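Local coordinates for malonyl coenzyme A-acyl carrier protein transacylase (Helicobacter pylori, PDB 2H1Y) that probably catalyses transfer of the malonyl group from malonyl-CoA to holo-acyl carrier protein, supplying malonyl-ACP for fatty acid synthesis, at residues M13-L18 against I279-G284; S272-V277 against S297-I302; V98-H103 against F233-I238; E35-A40 against Y84-K89. One frame throughout, in Å; residues are numbered along the deposited sequence.

Interaction 1 of 4, residues M13-L18 against I279-G284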
# COMPACT_ATOMS: atom_id res chain seq x y z
N MET A 13 -15.84 -21.19 -0.76
CA MET A 13 -15.15 -20.17 0.05
C MET A 13 -15.18 -18.78 -0.55
O MET A 13 -15.66 -18.58 -1.66
CB MET A 13 -13.70 -20.60 0.30
CG MET A 13 -13.55 -21.66 1.37
SD MET A 13 -12.10 -22.64 0.98
CE MET A 13 -10.99 -22.40 2.40
N GLN A 14 -14.65 -17.81 0.19
CA GLN A 14 -14.82 -16.39 -0.14
C GLN A 14 -13.58 -15.62 0.18
O GLN A 14 -12.84 -15.98 1.10
CB GLN A 14 -15.93 -15.80 0.68
CG GLN A 14 -17.28 -16.18 0.21
CD GLN A 14 -18.31 -15.44 0.98
OE1 GLN A 14 -18.17 -15.24 2.18
NE2 GLN A 14 -19.35 -15.00 0.30
N TYR A 15 -13.37 -14.53 -0.54
CA TYR A 15 -12.05 -13.92 -0.53
C TYR A 15 -12.02 -12.40 -0.36
O TYR A 15 -12.97 -11.69 -0.72
CB TYR A 15 -11.27 -14.36 -1.77
CG TYR A 15 -11.99 -14.09 -3.06
CD1 TYR A 15 -11.76 -12.91 -3.77
CD2 TYR A 15 -12.88 -15.02 -3.59
CE1 TYR A 15 -12.41 -12.65 -4.98
CE2 TYR A 15 -13.56 -14.77 -4.80
CZ TYR A 15 -13.32 -13.58 -5.50
OH TYR A 15 -13.97 -13.32 -6.70
N ALA A 16 -10.91 -11.93 0.20
CA ALA A 16 -10.56 -10.52 0.23
C ALA A 16 -9.29 -10.22 -0.60
O ALA A 16 -8.45 -11.10 -0.85
CB ALA A 16 -10.40 -10.03 1.66
N LEU A 17 -9.16 -8.97 -1.03
CA LEU A 17 -8.02 -8.53 -1.83
C LEU A 17 -7.10 -7.69 -0.96
O LEU A 17 -7.57 -6.89 -0.14
CB LEU A 17 -8.49 -7.71 -3.03
CG LEU A 17 -8.94 -8.37 -4.34
CD1 LEU A 17 -9.62 -9.70 -4.18
CD2 LEU A 17 -9.86 -7.43 -5.11
N LEU A 18 -5.79 -7.87 -1.12
CA LEU A 18 -4.82 -7.08 -0.39
C LEU A 18 -3.92 -6.34 -1.36
O LEU A 18 -3.37 -6.96 -2.29
CB LEU A 18 -4.00 -7.96 0.55
CG LEU A 18 -4.71 -8.79 1.61
CD1 LEU A 18 -3.74 -9.76 2.25
CD2 LEU A 18 -5.30 -7.90 2.67
N ILE A 279 -9.86 -16.57 2.79
CA ILE A 279 -8.59 -16.47 2.09
C ILE A 279 -8.35 -15.06 1.56
O ILE A 279 -9.31 -14.32 1.34
CB ILE A 279 -8.53 -17.51 0.92
CG1 ILE A 279 -7.11 -17.66 0.39
CG2 ILE A 279 -9.58 -17.19 -0.19
CD1 ILE A 279 -6.86 -19.01 -0.26
N PHE A 280 -7.08 -14.72 1.36
CA PHE A 280 -6.69 -13.40 0.92
C PHE A 280 -5.91 -13.52 -0.37
O PHE A 280 -5.15 -14.47 -0.53
CB PHE A 280 -5.79 -12.74 1.97
CG PHE A 280 -6.50 -12.30 3.22
CD1 PHE A 280 -6.58 -13.14 4.33
CD2 PHE A 280 -7.09 -11.03 3.30
CE1 PHE A 280 -7.24 -12.72 5.51
CE2 PHE A 280 -7.75 -10.60 4.46
CZ PHE A 280 -7.82 -11.45 5.57
N PHE A 281 -6.10 -12.57 -1.29
CA PHE A 281 -5.21 -12.47 -2.46
C PHE A 281 -4.36 -11.20 -2.39
O PHE A 281 -4.89 -10.09 -2.42
CB PHE A 281 -5.97 -12.52 -3.80
CG PHE A 281 -6.82 -13.74 -4.01
CD1 PHE A 281 -8.08 -13.62 -4.56
CD2 PHE A 281 -6.37 -15.00 -3.65
CE1 PHE A 281 -8.89 -14.73 -4.77
CE2 PHE A 281 -7.17 -16.13 -3.86
CZ PHE A 281 -8.43 -15.99 -4.42
N GLU A 282 -3.05 -11.34 -2.27
CA GLU A 282 -2.20 -10.16 -2.34
C GLU A 282 -1.98 -9.86 -3.82
O GLU A 282 -1.25 -10.60 -4.49
CB GLU A 282 -0.86 -10.35 -1.62
CG GLU A 282 -0.10 -9.05 -1.43
CD GLU A 282 1.06 -9.13 -0.45
OE1 GLU A 282 1.67 -8.08 -0.19
OE2 GLU A 282 1.38 -10.22 0.06
N LEU A 283 -2.61 -8.78 -4.32
CA LEU A 283 -2.47 -8.39 -5.73
C LEU A 283 -1.34 -7.41 -5.96
O LEU A 283 -1.36 -6.30 -5.44
CB LEU A 283 -3.76 -7.80 -6.29
CG LEU A 283 -4.98 -8.68 -6.16
CD1 LEU A 283 -6.15 -7.95 -6.76
CD2 LEU A 283 -4.75 -10.01 -6.84
N GLY A 284 -0.36 -7.84 -6.75
CA GLY A 284 0.79 -6.99 -7.02
C GLY A 284 2.08 -7.67 -6.63
O GLY A 284 2.11 -8.87 -6.34

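Interaction 2 of 4, residues S272-V277 against S297-I302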
# COMPACT_ATOMS: atom_id res chain seq x y z
N SER A 272 -10.45 -6.88 12.54
CA SER A 272 -11.89 -6.60 12.42
C SER A 272 -12.55 -7.28 11.21
O SER A 272 -13.76 -7.22 11.05
CB SER A 272 -12.14 -5.08 12.36
OG SER A 272 -11.49 -4.39 13.43
N ASN A 273 -11.76 -7.94 10.36
CA ASN A 273 -12.28 -8.36 9.07
C ASN A 273 -11.93 -9.78 8.69
O ASN A 273 -12.49 -10.32 7.74
CB ASN A 273 -11.83 -7.37 7.98
CG ASN A 273 -12.50 -6.02 8.12
OD1 ASN A 273 -13.63 -5.83 7.65
ND2 ASN A 273 -11.82 -5.07 8.76
N ASN A 274 -11.03 -10.39 9.46
CA ASN A 274 -10.54 -11.75 9.22
C ASN A 274 -11.64 -12.84 9.24
O ASN A 274 -11.51 -13.87 8.56
CB ASN A 274 -9.43 -12.08 10.22
CG ASN A 274 -8.78 -13.43 9.94
OD1 ASN A 274 -7.98 -13.56 9.02
ND2 ASN A 274 -9.14 -14.44 10.73
N ASP A 275 -12.70 -12.61 10.02
CA ASP A 275 -13.85 -13.52 10.07
C ASP A 275 -14.74 -13.54 8.82
O ASP A 275 -15.45 -14.53 8.58
CB ASP A 275 -14.70 -13.21 11.31
CG ASP A 275 -13.95 -13.47 12.62
OD1 ASP A 275 -12.76 -13.91 12.57
OD2 ASP A 275 -14.55 -13.23 13.69
N ARG A 276 -14.71 -12.48 8.03
CA ARG A 276 -15.64 -12.37 6.89
C ARG A 276 -15.16 -13.11 5.64
O ARG A 276 -15.87 -13.16 4.64
CB ARG A 276 -15.92 -10.89 6.56
CG ARG A 276 -16.08 -9.97 7.78
CD ARG A 276 -15.98 -8.52 7.36
NE ARG A 276 -16.86 -8.26 6.24
CZ ARG A 276 -16.80 -7.18 5.46
NH1 ARG A 276 -15.88 -6.25 5.67
NH2 ARG A 276 -17.66 -7.04 4.46
N VAL A 277 -13.95 -13.68 5.67
CA VAL A 277 -13.43 -14.42 4.50
C VAL A 277 -12.65 -15.70 4.87
O VAL A 277 -12.31 -15.90 6.02
CB VAL A 277 -12.52 -13.52 3.59
CG1 VAL A 277 -13.27 -12.33 3.05
CG2 VAL A 277 -11.33 -13.06 4.36
N SER A 297 -3.30 -13.70 11.24
CA SER A 297 -4.42 -14.53 10.81
C SER A 297 -3.94 -15.91 10.44
O SER A 297 -2.78 -16.09 10.09
CB SER A 297 -5.08 -13.89 9.59
OG SER A 297 -5.94 -14.79 8.92
N ASN A 298 -4.84 -16.89 10.48
CA ASN A 298 -4.49 -18.25 10.08
C ASN A 298 -4.98 -18.61 8.70
O ASN A 298 -4.79 -19.74 8.25
CB ASN A 298 -5.02 -19.24 11.10
CG ASN A 298 -4.47 -18.96 12.47
OD1 ASN A 298 -3.25 -18.92 12.64
ND2 ASN A 298 -5.36 -18.69 13.43
N LYS A 299 -5.61 -17.64 8.04
CA LYS A 299 -6.15 -17.79 6.71
C LYS A 299 -5.05 -17.59 5.69
O LYS A 299 -4.15 -16.79 5.91
CB LYS A 299 -7.24 -16.76 6.48
CG LYS A 299 -8.21 -16.62 7.64
CD LYS A 299 -9.11 -17.81 7.75
CE LYS A 299 -10.18 -17.61 8.84
NZ LYS A 299 -11.21 -16.65 8.38
N PRO A 300 -5.10 -18.33 4.58
CA PRO A 300 -4.02 -18.20 3.61
C PRO A 300 -4.06 -16.90 2.80
O PRO A 300 -5.11 -16.22 2.73
CB PRO A 300 -4.22 -19.42 2.67
CG PRO A 300 -5.28 -20.28 3.34
CD PRO A 300 -6.11 -19.33 4.15
N THR A 301 -2.90 -16.57 2.24
CA THR A 301 -2.73 -15.47 1.33
C THR A 301 -1.94 -16.02 0.15
O THR A 301 -0.77 -16.37 0.29
CB THR A 301 -1.94 -14.28 1.97
OG1 THR A 301 -2.65 -13.75 3.10
CG2 THR A 301 -1.75 -13.17 0.95
N ILE A 302 -2.58 -16.13 -1.00
CA ILE A 302 -1.87 -16.41 -2.24
C ILE A 302 -1.38 -15.07 -2.76
O ILE A 302 -2.17 -14.13 -2.88
CB ILE A 302 -2.81 -17.04 -3.29
CG1 ILE A 302 -3.37 -18.35 -2.77
CG2 ILE A 302 -2.07 -17.23 -4.63
CD1 ILE A 302 -4.83 -18.42 -2.88

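Interaction 3 of 4, residues V98-H103 against F233-I238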
# COMPACT_ATOMS: atom_id res chain seq x y z
N VAL A 98 -15.22 -10.01 -1.03
CA VAL A 98 -16.09 -9.41 -0.00
C VAL A 98 -15.61 -8.01 0.40
O VAL A 98 -16.43 -7.11 0.54
CB VAL A 98 -16.53 -10.39 1.19
CG1 VAL A 98 -15.92 -11.79 1.06
CG2 VAL A 98 -16.31 -9.76 2.57
N PHE A 99 -14.30 -7.81 0.52
CA PHE A 99 -13.74 -6.47 0.69
C PHE A 99 -12.31 -6.41 0.17
O PHE A 99 -11.73 -7.44 -0.20
CB PHE A 99 -13.78 -6.06 2.16
CG PHE A 99 -12.80 -6.82 3.03
CD1 PHE A 99 -13.20 -7.97 3.71
CD2 PHE A 99 -11.47 -6.40 3.14
CE1 PHE A 99 -12.30 -8.69 4.50
CE2 PHE A 99 -10.56 -7.12 3.93
CZ PHE A 99 -10.99 -8.27 4.61
N ALA A 100 -11.73 -5.20 0.15
CA ALA A 100 -10.33 -4.99 -0.22
C ALA A 100 -9.60 -4.09 0.80
O ALA A 100 -10.14 -3.08 1.23
CB ALA A 100 -10.23 -4.39 -1.62
N LEU A 101 -8.37 -4.48 1.15
CA LEU A 101 -7.53 -3.78 2.13
C LEU A 101 -6.18 -3.47 1.46
O LEU A 101 -5.59 -4.33 0.79
CB LEU A 101 -7.25 -4.70 3.33
CG LEU A 101 -7.04 -4.23 4.79
CD1 LEU A 101 -6.32 -5.29 5.60
CD2 LEU A 101 -6.34 -2.89 4.99
N GLY A 102 -5.69 -2.26 1.67
CA GLY A 102 -4.38 -1.88 1.18
C GLY A 102 -3.50 -1.43 2.31
O GLY A 102 -3.95 -1.31 3.45
N HIS A 103 -2.24 -1.17 2.01
CA HIS A 103 -1.32 -0.59 2.98
C HIS A 103 -0.72 0.72 2.46
O HIS A 103 -0.15 0.76 1.37
CB HIS A 103 -0.20 -1.58 3.32
CG HIS A 103 0.63 -1.17 4.49
ND1 HIS A 103 1.43 -0.04 4.48
CD2 HIS A 103 0.79 -1.73 5.71
CE1 HIS A 103 2.04 0.07 5.65
NE2 HIS A 103 1.67 -0.94 6.41
N PHE A 233 -18.06 1.74 -7.30
CA PHE A 233 -17.37 0.82 -6.42
C PHE A 233 -18.02 -0.56 -6.49
O PHE A 233 -19.13 -0.74 -6.01
CB PHE A 233 -17.48 1.31 -4.98
CG PHE A 233 -16.69 2.55 -4.70
CD1 PHE A 233 -17.18 3.80 -5.08
CD2 PHE A 233 -15.48 2.48 -4.03
CE1 PHE A 233 -16.46 4.95 -4.81
CE2 PHE A 233 -14.75 3.61 -3.75
CZ PHE A 233 -15.25 4.86 -4.14
N HIS A 234 -17.32 -1.52 -7.07
CA HIS A 234 -17.81 -2.90 -7.12
C HIS A 234 -17.70 -3.64 -5.80
O HIS A 234 -18.39 -4.62 -5.57
CB HIS A 234 -17.07 -3.67 -8.22
CG HIS A 234 -17.34 -3.12 -9.59
ND1 HIS A 234 -16.72 -1.98 -10.06
CD2 HIS A 234 -18.20 -3.51 -10.55
CE1 HIS A 234 -17.17 -1.72 -11.28
NE2 HIS A 234 -18.07 -2.64 -11.60
N PHE A 235 -16.82 -3.15 -4.92
CA PHE A 235 -16.60 -3.75 -3.61
C PHE A 235 -16.13 -2.68 -2.63
O PHE A 235 -15.56 -1.66 -3.03
CB PHE A 235 -15.58 -4.90 -3.69
CG PHE A 235 -14.30 -4.56 -4.44
CD1 PHE A 235 -13.28 -3.83 -3.81
CD2 PHE A 235 -14.11 -4.98 -5.75
CE1 PHE A 235 -12.11 -3.51 -4.49
CE2 PHE A 235 -12.94 -4.68 -6.43
CZ PHE A 235 -11.92 -3.94 -5.80
N GLU A 236 -16.37 -2.91 -1.35
CA GLU A 236 -16.02 -1.96 -0.30
C GLU A 236 -14.53 -2.00 0.02
O GLU A 236 -13.88 -3.01 -0.18
CB GLU A 236 -16.84 -2.24 0.96
CG GLU A 236 -16.47 -3.52 1.75
CD GLU A 236 -17.43 -3.78 2.90
OE1 GLU A 236 -17.08 -4.57 3.80
OE2 GLU A 236 -18.55 -3.20 2.93
N ILE A 237 -13.99 -0.91 0.52
CA ILE A 237 -12.60 -0.93 0.95
C ILE A 237 -12.50 -0.53 2.42
O ILE A 237 -13.35 0.20 2.92
CB ILE A 237 -11.64 -0.09 0.01
CG1 ILE A 237 -11.18 1.18 0.68
CG2 ILE A 237 -12.28 0.25 -1.34
CD1 ILE A 237 -9.87 1.04 1.34
N ILE A 238 -11.48 -1.05 3.11
CA ILE A 238 -11.27 -0.78 4.52
C ILE A 238 -10.24 0.32 4.72
O ILE A 238 -9.12 0.25 4.20
CB ILE A 238 -10.84 -2.06 5.28
CG1 ILE A 238 -11.61 -3.29 4.78
CG2 ILE A 238 -11.01 -1.90 6.77
CD1 ILE A 238 -13.11 -3.30 5.08

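Interaction 4 of 4, residues E35-A40 against Y84-K89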
# COMPACT_ATOMS: atom_id res chain seq x y z
N GLU A 35 5.88 -10.45 -19.92
CA GLU A 35 6.28 -11.42 -20.93
C GLU A 35 5.26 -12.50 -21.21
O GLU A 35 5.22 -13.02 -22.31
CB GLU A 35 7.61 -12.06 -20.56
CG GLU A 35 8.77 -11.32 -21.17
CD GLU A 35 9.97 -11.21 -20.23
OE1 GLU A 35 10.01 -11.97 -19.23
OE2 GLU A 35 10.86 -10.36 -20.50
N GLY A 36 4.45 -12.85 -20.22
CA GLY A 36 3.43 -13.89 -20.41
C GLY A 36 2.10 -13.41 -20.97
O GLY A 36 1.28 -14.23 -21.41
N HIS A 37 1.85 -12.10 -20.96
CA HIS A 37 0.53 -11.58 -21.33
C HIS A 37 0.57 -10.26 -22.08
O HIS A 37 1.17 -9.27 -21.63
CB HIS A 37 -0.37 -11.44 -20.09
CG HIS A 37 -0.40 -12.66 -19.22
ND1 HIS A 37 0.62 -12.96 -18.33
CD2 HIS A 37 -1.31 -13.66 -19.11
CE1 HIS A 37 0.33 -14.09 -17.70
NE2 HIS A 37 -0.84 -14.53 -18.15
N THR A 38 -0.10 -10.25 -23.23
CA THR A 38 -0.30 -9.07 -24.06
C THR A 38 -0.93 -7.93 -23.28
O THR A 38 -0.56 -6.77 -23.47
CB THR A 38 -1.23 -9.38 -25.26
OG1 THR A 38 -0.80 -10.59 -25.90
CG2 THR A 38 -1.24 -8.22 -26.26
N LEU A 39 -1.89 -8.25 -22.42
CA LEU A 39 -2.57 -7.24 -21.62
C LEU A 39 -1.55 -6.50 -20.76
O LEU A 39 -1.58 -5.28 -20.66
CB LEU A 39 -3.65 -7.86 -20.74
CG LEU A 39 -4.94 -7.10 -20.47
CD1 LEU A 39 -5.83 -7.94 -19.58
CD2 LEU A 39 -4.75 -5.73 -19.85
N ALA A 40 -0.62 -7.26 -20.16
CA ALA A 40 0.39 -6.67 -19.30
C ALA A 40 1.27 -5.74 -20.14
O ALA A 40 1.60 -4.63 -19.71
CB ALA A 40 1.23 -7.76 -18.64
N TYR A 84 -4.57 -7.63 -11.02
CA TYR A 84 -6.04 -7.65 -10.92
C TYR A 84 -6.75 -7.99 -12.25
O TYR A 84 -7.63 -8.86 -12.28
CB TYR A 84 -6.56 -6.32 -10.38
CG TYR A 84 -8.06 -6.33 -10.17
CD1 TYR A 84 -8.95 -6.19 -11.26
CD2 TYR A 84 -8.60 -6.47 -8.90
CE1 TYR A 84 -10.33 -6.20 -11.07
CE2 TYR A 84 -9.96 -6.47 -8.70
CZ TYR A 84 -10.82 -6.34 -9.78
OH TYR A 84 -12.17 -6.35 -9.56
N GLN A 85 -6.37 -7.30 -13.33
CA GLN A 85 -6.90 -7.57 -14.68
C GLN A 85 -6.71 -9.01 -15.15
O GLN A 85 -7.67 -9.68 -15.56
CB GLN A 85 -6.24 -6.63 -15.69
CG GLN A 85 -6.53 -5.15 -15.48
CD GLN A 85 -7.99 -4.85 -15.17
OE1 GLN A 85 -8.29 -4.06 -14.28
NE2 GLN A 85 -8.91 -5.50 -15.90
N LEU A 86 -5.46 -9.48 -15.11
CA LEU A 86 -5.14 -10.85 -15.47
C LEU A 86 -5.99 -11.83 -14.67
O LEU A 86 -6.67 -12.68 -15.26
CB LEU A 86 -3.64 -11.10 -15.27
CG LEU A 86 -2.66 -10.94 -16.45
CD1 LEU A 86 -3.23 -10.18 -17.66
CD2 LEU A 86 -1.33 -10.37 -16.01
N LEU A 87 -6.00 -11.69 -13.35
CA LEU A 87 -6.79 -12.59 -12.52
C LEU A 87 -8.29 -12.48 -12.82
O LEU A 87 -8.91 -13.49 -13.12
CB LEU A 87 -6.47 -12.44 -11.02
CG LEU A 87 -7.22 -13.32 -10.01
CD1 LEU A 87 -7.28 -14.78 -10.45
CD2 LEU A 87 -6.59 -13.23 -8.64
N ASN A 88 -8.83 -11.26 -12.75
CA ASN A 88 -10.22 -10.96 -13.10
C ASN A 88 -10.72 -11.53 -14.43
O ASN A 88 -11.86 -11.97 -14.54
CB ASN A 88 -10.45 -9.45 -13.10
CG ASN A 88 -11.91 -9.06 -13.32
OD1 ASN A 88 -12.79 -9.35 -12.49
ND2 ASN A 88 -12.18 -8.41 -14.44
N LYS A 89 -9.87 -11.53 -15.45
CA LYS A 89 -10.25 -11.98 -16.79
C LYS A 89 -10.41 -13.52 -16.86
O LYS A 89 -11.02 -14.06 -17.80
CB LYS A 89 -9.23 -11.44 -17.81
CG LYS A 89 -9.28 -12.02 -19.20
CD LYS A 89 -7.99 -11.73 -19.95
CE LYS A 89 -7.86 -12.67 -21.16
NZ LYS A 89 -6.47 -12.69 -21.71

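Interaction 1 of 4, residues M13-L18 against I279-G284
Residues 15-18 and 279-283 are adjacent parallel strands in the mixed sheet at the core of this acyltransferase fold. Their short axes approach to 4.6 Å, with 27° between the N-to-C directions. The tight part begins at Ala16, whose N donates to Ile279 O (3.1 Å), while Ala16 O accepts from Phe281 N (2.8 Å). Leu18 repeats this two-sided pattern, with Leu18 N to Phe281 O at 2.7 Å and its O receiving Leu283 N. The N-terminal end is looser: Ile279 N reaches Gln14 O only weakly, at 3.5 Å and 126°, whereas the other four bonds are much straighter. The Gln14 side chain starts away from the partner strand and is exposed to solvent.

Side chains fill both faces of the paired strands. On one, Phe281 CE1 lies over a face of the Tyr15 ring, 3.5 Å from Tyr15 CD1, and the ring planes are inclined at 37°. Tyr15 OH bonds to Lys96 N. Helix 307-320 covers this face, with Leu317 against Tyr15 and Phe281. On the other face, Leu18 crosses Phe280 obliquely: its CD1 meets Phe280 CB, while its CG and CD2 lie near ring atom CD2. Ala16 CB meets Phe280 CD2 and CE2 from the opposite side of the ring plane to Leu18. Near the C-terminal end, Leu283 CD1 packs 3.7 Å from Leu17 CG, whose side chain lies on the Tyr15 face.

Interaction 2 of 4, residues S272-V277 against S297-I302
Lys299 drives its ammonium group between two main-chain carbonyls, those of Asn274 and Val277, so a basic side chain clasps a turn of backbone while its own N closes the ST turn of Ser297. The clasped turn belongs to the loop joining helix 266-271 to strand 279-283, and Lys299 lies just ahead of strand 301-304, at the outer side of the same sheet. Lys299 NZ is 2.7 Å from Val277 O, almost in line with that C=O (169°). The second bond of Lys299 NZ, to Asn274 O at 2.8 Å, is tilted from the carbonyl plane. The lysine chain is not extended: chi2 of -72° folds CD back, and chi4 of 74° turns NZ into the gap between the two oxygens. Asp275 OD1 is 5.2 Å from Lys299 NZ, too far for contact, but its negative charge may still favour the ammonium there.

In the ST turn, Ser297 OG accepts from Lys299 N at 3.0 Å. Asn274 OD1 faces that same OG as hydrogen-bond acceptor. Asn274 OD1 and Ser297 OG are modelled only 2.4 Å apart, so short that the exact length is doubtful. Lys299 passes Asn274 at a slant, its CG 3.4 Å from Asn274 OD1.

Interaction 3 of 4, residues V98-H103 against F233-I238
Ala100 makes both backbone hydrogen bonds between these strands: Ala100 N donates to Glu236 O at 3.1 Å (147°), and Ala100 O accepts from Ile238 N, also at 3.1 Å (158°). The Glu236 side chain finds its charged partner beyond the pair, where OE1 forms a salt bridge with Arg276 NH2. On the way there, Glu236 CG packs 3.7 Å from Phe99 CB.

Strands 99-102 and 236-238 run parallel in the mixed sheet, 34° apart in direction and 4.8 Å at closest approach, with strand 15-19 on the far side of 99-102. Strand 99-102 ends at Gly102, the first residue of the GHSxG nucleophile-elbow motif of this acyltransferase family, with His103 next.

Outward from the backbone, Phe99 and Ile238 share one face of the sheet. Phe99 CG lies between its own N and carbonyl carbon, and Phe99 ring atom CD2 meets Ile238 CG1 at 3.5 Å. Leu101 is more loosely packed, with Leu101 CG 4.4 Å from Ile238 CB, and it is backed by Cys269 and Val270 of helix 266-271. On the opposite face Ala100 CB lies 3.5 Å from Phe235 CE1, and Ala110 of helix 105-116 also touches Ala100.

Interaction 4 of 4, residues E35-A40 against Y84-K89
His37 lies aslant Leu86, and its side chain can be followed outward from the backbone. His37 CB starts toward helix 69-90 and lies 4.0 Å from Leu86 CD1. The next atom, CG, is anti to the carbonyl carbon (chi1 -49°) and approaches both Leu86 CG and CD2. From there the ring divides: His37 ND1 lies 4.0 Å from Leu86 CD2 and also makes a weak hydrogen bond to Phe33 O, while ring atom CD2 is again near Leu86 CG. Taken together, these distances describe a CH-pi contact. Leu86 CG stands over one face of the His37 ring, 4.1 Å from the centroid and 15° off the normal, displaced toward the rim.

Leu39 completes the apolar patch. Leu39 CB and CD1 both lie 3.9 Å from Leu86 CD1, and the two leucines run antiparallel past one another. Leu39 CD1 also reaches Gln85 CB at 4.1 Å, the leucine lying roughly perpendicular to the glutamine side chain, and touches the aliphatic part of Lys89 more loosely.

Leu310 of helix 307-320 backs both His37 and Leu86. The arrangement is surface helix packing: the junction of two consecutive helices, 31-36 and 38-51, with His37 at the N-cap of the second, packed on the side of helix 69-90, which flanks the sheet of the alpha/beta acyltransferase fold.

From the N terminus, residues 13-18 open interaction 1, which stays open for about 260 residues. Within that span interaction 4 closes first, bringing 84-89 back to 35-40, and interaction 3 follows in series, joining 98-103 to 233-238. Residues 272-277 then open interaction 2 before 279-284 close interaction 1, and 297-302 close interaction 2 last, so these two cross. Interactions 1, 2 and 3 all reach the mixed sheet: strand 15-19 bonds to 99-102 through Leu17 O and Leu101 N, and 279-283 to 301-304 through Glu282 N and Ile302 O. Interaction 4 belongs to the flanking helices, with Tyr84 packing against Leu17, Leu283 and Phe235.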